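Local coordinates for protein kinase A regulatory subunit, putative (Trypanosoma cruzi, PDB 6FTF) that probably serves as the regulatory subunit of a cAMP-independent protein kinase A, binding nucleoside analogues such as 7-cyano-7-deazainosine in its cyclic nucleotide-binding domains, at residues C225-L239 against I272-Y284. Numbering follows the deposited sequence.
Sequences CEFTQGDHIGELEFL and IDVLKRCADDPKY. With 7CI (7-cyano-7-deazainosine), chain E; EDO (1,2-ethanediol), chain C.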
loop_
_atom_site.group_PDB
_atom_site.type_symbol
_atom_site.label_atom_id
_atom_site.label_comp_id
_atom_site.label_asym_id
_atom_site.label_seq_id
_atom_site.Cartn_x
_atom_site.Cartn_y
_atom_site.Cartn_z
ATOM N N CYS A 225 -4.071 1.995 -27.175
ATOM C CA CYS A 225 -4.901 3.101 -26.711
ATOM C C CYS A 225 -4.011 4.123 -26.018
ATOM O O CYS A 225 -2.793 3.946 -25.920
ATOM C CB CYS A 225 -6.004 2.621 -25.761
ATOM S SG CYS A 225 -5.432 2.060 -24.129
ATOM N N GLU A 226 -4.638 5.188 -25.520
ATOM C CA GLU A 226 -4.002 6.186 -24.669
ATOM C C GLU A 226 -4.731 6.272 -23.336
ATOM O O GLU A 226 -5.884 5.853 -23.216
ATOM C CB GLU A 226 -4.019 7.571 -25.333
ATOM C CG GLU A 226 -3.108 7.599 -26.563
ATOM C CD GLU A 226 -2.909 8.986 -27.160
ATOM O OE1 GLU A 226 -2.000 9.125 -28.025
ATOM O OE2 GLU A 226 -3.639 9.929 -26.781
ATOM N N PHE A 227 -4.031 6.795 -22.333
ATOM C CA PHE A 227 -4.595 7.146 -21.036
ATOM C C PHE A 227 -4.046 8.512 -20.652
ATOM O O PHE A 227 -3.024 8.966 -21.177
ATOM C CB PHE A 227 -4.242 6.116 -19.959
ATOM C CG PHE A 227 -4.931 4.804 -20.125
ATOM C CD1 PHE A 227 -6.306 4.702 -20.012
ATOM C CD2 PHE A 227 -4.210 3.655 -20.352
ATOM C CE1 PHE A 227 -6.944 3.478 -20.162
ATOM C CE2 PHE A 227 -4.848 2.437 -20.486
ATOM C CZ PHE A 227 -6.207 2.355 -20.388
ATOM N N THR A 228 -4.710 9.163 -19.700
ATOM C CA THR A 228 -4.325 10.518 -19.328
ATOM C C THR A 228 -4.595 10.746 -17.842
ATOM O O THR A 228 -4.821 9.805 -17.082
ATOM C CB THR A 228 -5.003 11.521 -20.271
ATOM O OG1 THR A 228 -4.452 12.826 -20.081
ATOM C CG2 THR A 228 -6.478 11.549 -20.044
ATOM N N GLN A 229 -4.541 12.009 -17.433
ATOM C CA GLN A 229 -4.634 12.380 -16.030
ATOM C C GLN A 229 -5.831 11.719 -15.358
ATOM O O GLN A 229 -6.955 11.781 -15.859
ATOM C CB GLN A 229 -4.747 13.908 -15.970
ATOM C CG GLN A 229 -4.855 14.487 -14.586
ATOM C CD GLN A 229 -4.830 15.997 -14.589
ATOM O OE1 GLN A 229 -4.156 16.625 -15.419
ATOM N NE2 GLN A 229 -5.589 16.592 -13.684
ATOM N N GLY A 230 -5.578 11.095 -14.213
ATOM C CA GLY A 230 -6.587 10.399 -13.452
ATOM C C GLY A 230 -6.677 8.919 -13.738
ATOM O O GLY A 230 -7.244 8.180 -12.934
ATOM N N ASP A 231 -6.114 8.468 -14.857
ATOM C CA ASP A 231 -6.098 7.065 -15.210
ATOM C C ASP A 231 -4.944 6.360 -14.512
ATOM O O ASP A 231 -4.040 6.978 -13.942
ATOM C CB ASP A 231 -5.947 6.914 -16.726
ATOM C CG ASP A 231 -7.166 7.375 -17.502
ATOM O OD1 ASP A 231 -8.304 7.196 -17.008
ATOM O OD2 ASP A 231 -6.995 7.882 -18.619
ATOM N N HIS A 232 -4.988 5.040 -14.560
ATOM C CA HIS A 232 -3.951 4.206 -13.965
ATOM C C HIS A 232 -3.460 3.152 -14.951
ATOM O O HIS A 232 -4.201 2.700 -15.831
ATOM C CB HIS A 232 -4.486 3.487 -12.731
ATOM C CG HIS A 232 -5.785 2.791 -12.976
ATOM N ND1 HIS A 232 -5.870 1.530 -13.523
ATOM C CD2 HIS A 232 -7.061 3.218 -12.823
ATOM C CE1 HIS A 232 -7.139 1.197 -13.667
ATOM N NE2 HIS A 232 -7.884 2.203 -13.238
ATOM N N ILE A 233 -2.205 2.740 -14.769
ATOM C CA ILE A 233 -1.609 1.654 -15.538
ATOM C C ILE A 233 -0.804 0.774 -14.594
ATOM O O ILE A 233 -0.317 1.228 -13.554
ATOM C CB ILE A 233 -0.726 2.105 -16.733
ATOM C CG1 ILE A 233 0.451 2.996 -16.299
ATOM C CG2 ILE A 233 -1.578 2.752 -17.826
ATOM C CD1 ILE A 233 0.217 4.498 -16.399
ATOM N N GLY A 234 -0.675 -0.503 -14.956
ATOM C CA GLY A 234 0.109 -1.470 -14.214
ATOM C C GLY A 234 -0.713 -2.452 -13.411
ATOM O O GLY A 234 -0.160 -3.431 -12.898
ATOM N N GLU A 235 -2.024 -2.269 -13.325
ATOM C CA GLU A 235 -2.810 -3.134 -12.462
ATOM C C GLU A 235 -3.061 -4.510 -13.060
ATOM O O GLU A 235 -3.366 -5.443 -12.309
ATOM C CB GLU A 235 -4.154 -2.507 -12.083
ATOM C CG GLU A 235 -5.190 -2.483 -13.182
ATOM C CD GLU A 235 -4.961 -1.426 -14.230
ATOM O OE1 GLU A 235 -4.063 -0.564 -14.044
ATOM O OE2 GLU A 235 -5.712 -1.458 -15.243
ATOM N N LEU A 236 -2.983 -4.680 -14.382
ATOM C CA LEU A 236 -3.425 -5.946 -14.958
ATOM C C LEU A 236 -2.549 -7.090 -14.486
ATOM O O LEU A 236 -3.040 -8.184 -14.163
ATOM C CB LEU A 236 -3.422 -5.884 -16.483
ATOM C CG LEU A 236 -4.338 -4.837 -17.106
ATOM C CD1 LEU A 236 -4.286 -4.937 -18.617
ATOM C CD2 LEU A 236 -5.785 -4.980 -16.622
ATOM N N GLU A 237 -1.249 -6.859 -14.443
ATOM C CA GLU A 237 -0.313 -7.875 -13.987
ATOM C C GLU A 237 -0.551 -8.238 -12.535
ATOM O O GLU A 237 -0.305 -9.386 -12.135
ATOM C CB GLU A 237 1.110 -7.361 -14.172
ATOM C CG GLU A 237 1.532 -7.219 -15.635
ATOM C CD GLU A 237 0.850 -6.096 -16.403
ATOM O OE1 GLU A 237 0.584 -5.016 -15.813
ATOM O OE2 GLU A 237 0.580 -6.283 -17.615
ATOM N N PHE A 238 -0.970 -7.255 -11.729
ATOM C CA PHE A 238 -1.234 -7.479 -10.311
ATOM C C PHE A 238 -2.495 -8.307 -10.124
ATOM O O PHE A 238 -2.570 -9.137 -9.201
ATOM C CB PHE A 238 -1.476 -6.161 -9.572
ATOM C CG PHE A 238 -0.304 -5.211 -9.471
ATOM C CD1 PHE A 238 0.912 -5.376 -10.134
ATOM C CD2 PHE A 238 -0.460 -4.105 -8.645
ATOM C CE1 PHE A 238 1.933 -4.432 -9.965
ATOM C CE2 PHE A 238 0.536 -3.199 -8.459
ATOM C CZ PHE A 238 1.730 -3.347 -9.124
ATOM N N LEU A 239 -3.509 -8.067 -10.961
ATOM C CA LEU A 239 -4.785 -8.774 -10.872
ATOM C C LEU A 239 -4.649 -10.209 -11.340
ATOM O O LEU A 239 -5.248 -11.120 -10.751
ATOM C CB LEU A 239 -5.835 -8.069 -11.731
ATOM C CG LEU A 239 -6.267 -6.692 -11.220
ATOM C CD1 LEU A 239 -7.099 -5.984 -12.257
ATOM C CD2 LEU A 239 -7.054 -6.783 -9.917
ATOM N N ILE A 272 -10.560 -3.370 -5.904
ATOM C CA ILE A 272 -10.201 -4.413 -6.861
ATOM C C ILE A 272 -11.351 -4.696 -7.818
ATOM O O ILE A 272 -11.130 -4.882 -9.021
ATOM C CB ILE A 272 -9.692 -5.671 -6.134
ATOM C CG1 ILE A 272 -8.261 -5.436 -5.651
ATOM C CG2 ILE A 272 -9.747 -6.893 -7.040
ATOM C CD1 ILE A 272 -7.723 -6.527 -4.744
ATOM N N ASP A 273 -12.591 -4.733 -7.322
ATOM C CA ASP A 273 -13.699 -4.993 -8.231
ATOM C C ASP A 273 -13.900 -3.851 -9.222
ATOM O O ASP A 273 -14.316 -4.094 -10.360
ATOM C CB ASP A 273 -14.970 -5.320 -7.445
ATOM C CG ASP A 273 -14.898 -6.692 -6.765
ATOM O OD1 ASP A 273 -14.417 -7.656 -7.399
ATOM O OD2 ASP A 273 -15.318 -6.807 -5.594
ATOM N N VAL A 274 -13.569 -2.619 -8.846
ATOM C CA VAL A 274 -13.583 -1.520 -9.806
ATOM C C VAL A 274 -12.536 -1.757 -10.893
ATOM O O VAL A 274 -12.806 -1.597 -12.088
ATOM C CB VAL A 274 -13.362 -0.178 -9.085
ATOM C CG1 VAL A 274 -13.233 0.970 -10.082
ATOM C CG2 VAL A 274 -14.510 0.085 -8.113
ATOM N N LEU A 275 -11.320 -2.135 -10.496
ATOM C CA LEU A 275 -10.252 -2.358 -11.465
ATOM C C LEU A 275 -10.564 -3.500 -12.416
ATOM O O LEU A 275 -10.153 -3.464 -13.588
ATOM C CB LEU A 275 -8.947 -2.641 -10.727
ATOM C CG LEU A 275 -8.424 -1.480 -9.880
ATOM C CD1 LEU A 275 -7.222 -1.926 -9.055
ATOM C CD2 LEU A 275 -8.053 -0.287 -10.729
ATOM N N LYS A 276 -11.274 -4.524 -11.942
ATOM C CA LYS A 276 -11.619 -5.649 -12.800
ATOM C C LYS A 276 -12.637 -5.287 -13.885
ATOM O O LYS A 276 -12.809 -6.068 -14.830
ATOM C CB LYS A 276 -12.131 -6.806 -11.930
ATOM C CG LYS A 276 -11.038 -7.494 -11.107
ATOM C CD LYS A 276 -11.585 -8.611 -10.212
ATOM C CE LYS A 276 -10.459 -9.317 -9.447
ATOM N NZ LYS A 276 -9.655 -10.262 -10.278
ATOM N N ARG A 277 -13.286 -4.122 -13.790
ATOM C CA ARG A 277 -14.252 -3.663 -14.784
ATOM C C ARG A 277 -13.614 -3.402 -16.134
ATOM O O ARG A 277 -14.331 -3.226 -17.124
ATOM C CB ARG A 277 -14.859 -2.309 -14.398
ATOM C CG ARG A 277 -15.759 -2.214 -13.181
ATOM C CD ARG A 277 -16.033 -0.719 -12.928
ATOM N NE ARG A 277 -16.802 -0.448 -11.716
ATOM C CZ ARG A 277 -17.118 0.773 -11.288
ATOM N NH1 ARG A 277 -16.734 1.847 -11.972
ATOM N NH2 ARG A 277 -17.826 0.923 -10.173
ATOM N N CYS A 278 -12.288 -3.351 -16.200
ATOM C CA CYS A 278 -11.638 -3.144 -17.480
ATOM C C CYS A 278 -12.033 -4.214 -18.486
ATOM O O CYS A 278 -12.001 -3.945 -19.693
ATOM C CB CYS A 278 -10.120 -3.091 -17.293
ATOM S SG CYS A 278 -9.398 -4.608 -16.653
ATOM N N ALA A 279 -12.431 -5.405 -18.032
ATOM C CA ALA A 279 -12.848 -6.445 -18.968
ATOM C C ALA A 279 -13.993 -5.988 -19.863
ATOM O O ALA A 279 -14.134 -6.491 -20.978
ATOM C CB ALA A 279 -13.261 -7.708 -18.213
ATOM N N ASP A 280 -14.821 -5.056 -19.395
ATOM C CA ASP A 280 -15.983 -4.556 -20.130
ATOM C C ASP A 280 -15.703 -3.275 -20.911
ATOM O O ASP A 280 -16.616 -2.746 -21.560
ATOM C CB ASP A 280 -17.128 -4.295 -19.147
ATOM C CG ASP A 280 -17.485 -5.517 -18.331
ATOM O OD1 ASP A 280 -17.628 -6.603 -18.935
ATOM O OD2 ASP A 280 -17.637 -5.381 -17.093
ATOM N N ASP A 281 -14.472 -2.778 -20.877
ATOM C CA ASP A 281 -14.087 -1.509 -21.469
ATOM C C ASP A 281 -13.459 -1.788 -22.824
ATOM O O ASP A 281 -12.505 -2.587 -22.897
ATOM C CB ASP A 281 -13.067 -0.870 -20.533
ATOM C CG ASP A 281 -12.586 0.497 -20.973
ATOM O OD1 ASP A 281 -12.587 0.822 -22.182
ATOM O OD2 ASP A 281 -12.142 1.226 -20.067
ATOM N N PRO A 282 -13.953 -1.204 -23.920
ATOM C CA PRO A 282 -13.382 -1.516 -25.237
ATOM C C PRO A 282 -11.907 -1.210 -25.364
ATOM O O PRO A 282 -11.259 -1.792 -26.243
ATOM C CB PRO A 282 -14.231 -0.678 -26.203
ATOM C CG PRO A 282 -14.827 0.387 -25.365
ATOM C CD PRO A 282 -15.048 -0.224 -24.021
ATOM N N LYS A 283 -11.351 -0.338 -24.522
ATOM C CA LYS A 283 -9.918 -0.073 -24.596
ATOM C C LYS A 283 -9.079 -1.281 -24.204
ATOM O O LYS A 283 -7.872 -1.277 -24.473
ATOM C CB LYS A 283 -9.541 1.130 -23.728
ATOM C CG LYS A 283 -10.172 2.428 -24.215
ATOM C CD LYS A 283 -10.024 3.590 -23.227
ATOM C CE LYS A 283 -8.690 4.328 -23.381
ATOM N NZ LYS A 283 -8.689 5.723 -22.778
ATOM N N TYR A 284 -9.690 -2.300 -23.585
ATOM C CA TYR A 284 -9.002 -3.513 -23.164
ATOM C C TYR A 284 -9.378 -4.728 -24.007
ATOM O O TYR A 284 -9.103 -5.860 -23.603
ATOM C CB TYR A 284 -9.240 -3.777 -21.673
ATOM C CG TYR A 284 -8.685 -2.705 -20.740
ATOM C CD1 TYR A 284 -9.340 -1.496 -20.557
ATOM C CD2 TYR A 284 -7.518 -2.921 -20.036
ATOM C CE1 TYR A 284 -8.828 -0.535 -19.708
ATOM C CE2 TYR A 284 -7.004 -1.966 -19.170
ATOM C CZ TYR A 284 -7.668 -0.777 -19.009
ATOM O OH TYR A 284 -7.194 0.214 -18.173
HETATM C C1 7CI E . -1.806 -1.545 -19.692
HETATM N N1 7CI E . -2.461 -2.419 -20.737
HETATM O O1 7CI E . -0.406 -1.705 -19.753
HETATM C C2 7CI E . -3.585 -2.111 -21.361
HETATM N N2 7CI E . -4.346 -0.996 -21.258
HETATM O O2 7CI E . -2.226 -0.837 -17.473
HETATM C C3 7CI E . -5.410 -0.878 -22.079
HETATM N N3 7CI E . -5.771 -1.922 -22.946
HETATM O O3 7CI E . -1.099 -3.043 -16.499
HETATM C C4 7CI E . -5.035 -3.072 -23.035
HETATM N N4 7CI E . -2.558 -6.476 -23.196
HETATM C C5 7CI E . -3.870 -3.194 -22.248
HETATM O O5 7CI E . -5.464 -3.973 -23.811
HETATM C C6 7CI E . -2.817 -4.189 -22.083
HETATM C C7 7CI E . -1.978 -3.623 -21.133
HETATM C C8 7CI E . -2.680 -5.434 -22.696
HETATM C C9 7CI E . -2.205 -1.932 -18.310
HETATM C C10 7CI E . -1.192 -2.890 -17.948
HETATM C C11 7CI E . 0.075 -2.216 -18.517
HETATM C C12 7CI E . 1.273 -3.212 -18.791
HETATM O O4 7CI E . 0.815 -4.338 -19.455
HETATM C C1 EDO C . -7.428 14.677 -10.745
HETATM O O1 EDO C . -6.429 15.590 -11.203
HETATM C C2 EDO C . -7.535 13.501 -11.706
HETATM O O2 EDO C . -7.835 14.003 -13.009
HETATM O O HOH W 1 -4.785 0.193 -17.105
HETATM O O HOH W 2 -8.430 -1.611 -14.716
HETATM O O HOH W 3 -7.467 -10.602 -9.301
#
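One water links Y284 to E235 across this contact: it accepts from Y284 OH at 2.6 Å, donates to E235 OE2 and to H232 O, and is hydrogen-bonded to the ribose hydroxyl O2 of 7-cyano-7-deazainosine. The site is the second cyclic nucleotide-binding domain, a cupin-like β-roll, where G234 and the short helix that follows it, the counterpart of this family's phosphate-binding cassette, hold the sugar. K283 and Y284, ending the 272-284 segment, meet the base, while its earlier part packs on the helix and on H232. E237 takes the ribose hydroxyl O3 with OE1 and O4 with OE2, while the backbone N of G234 donates to O2. K283 O receives N3 of the base, and the Y284 ring lays one face against it, CE2 lying 3.5 Å from C3; C278 CB covers the opposite face of that ring. F227 meets Y284 obliquely, planes at 41°, its CZ 3.2 Å from Y284 OH. In one of its two conformers the K283 chain bends at chi3 (85°) past F227, and NZ donates to E226 O almost in line with the carbonyl, at 2.8 Å. L239 packs its two methyls on L275 CB and I272 CG2. H232 ND1 donates to E235 OE1 from well above the carboxylate plane, tying the second-shell histidine to the water-binding glutamate. L275 CD2 sits over one face of that imidazole, 3.8 Å from its centroid.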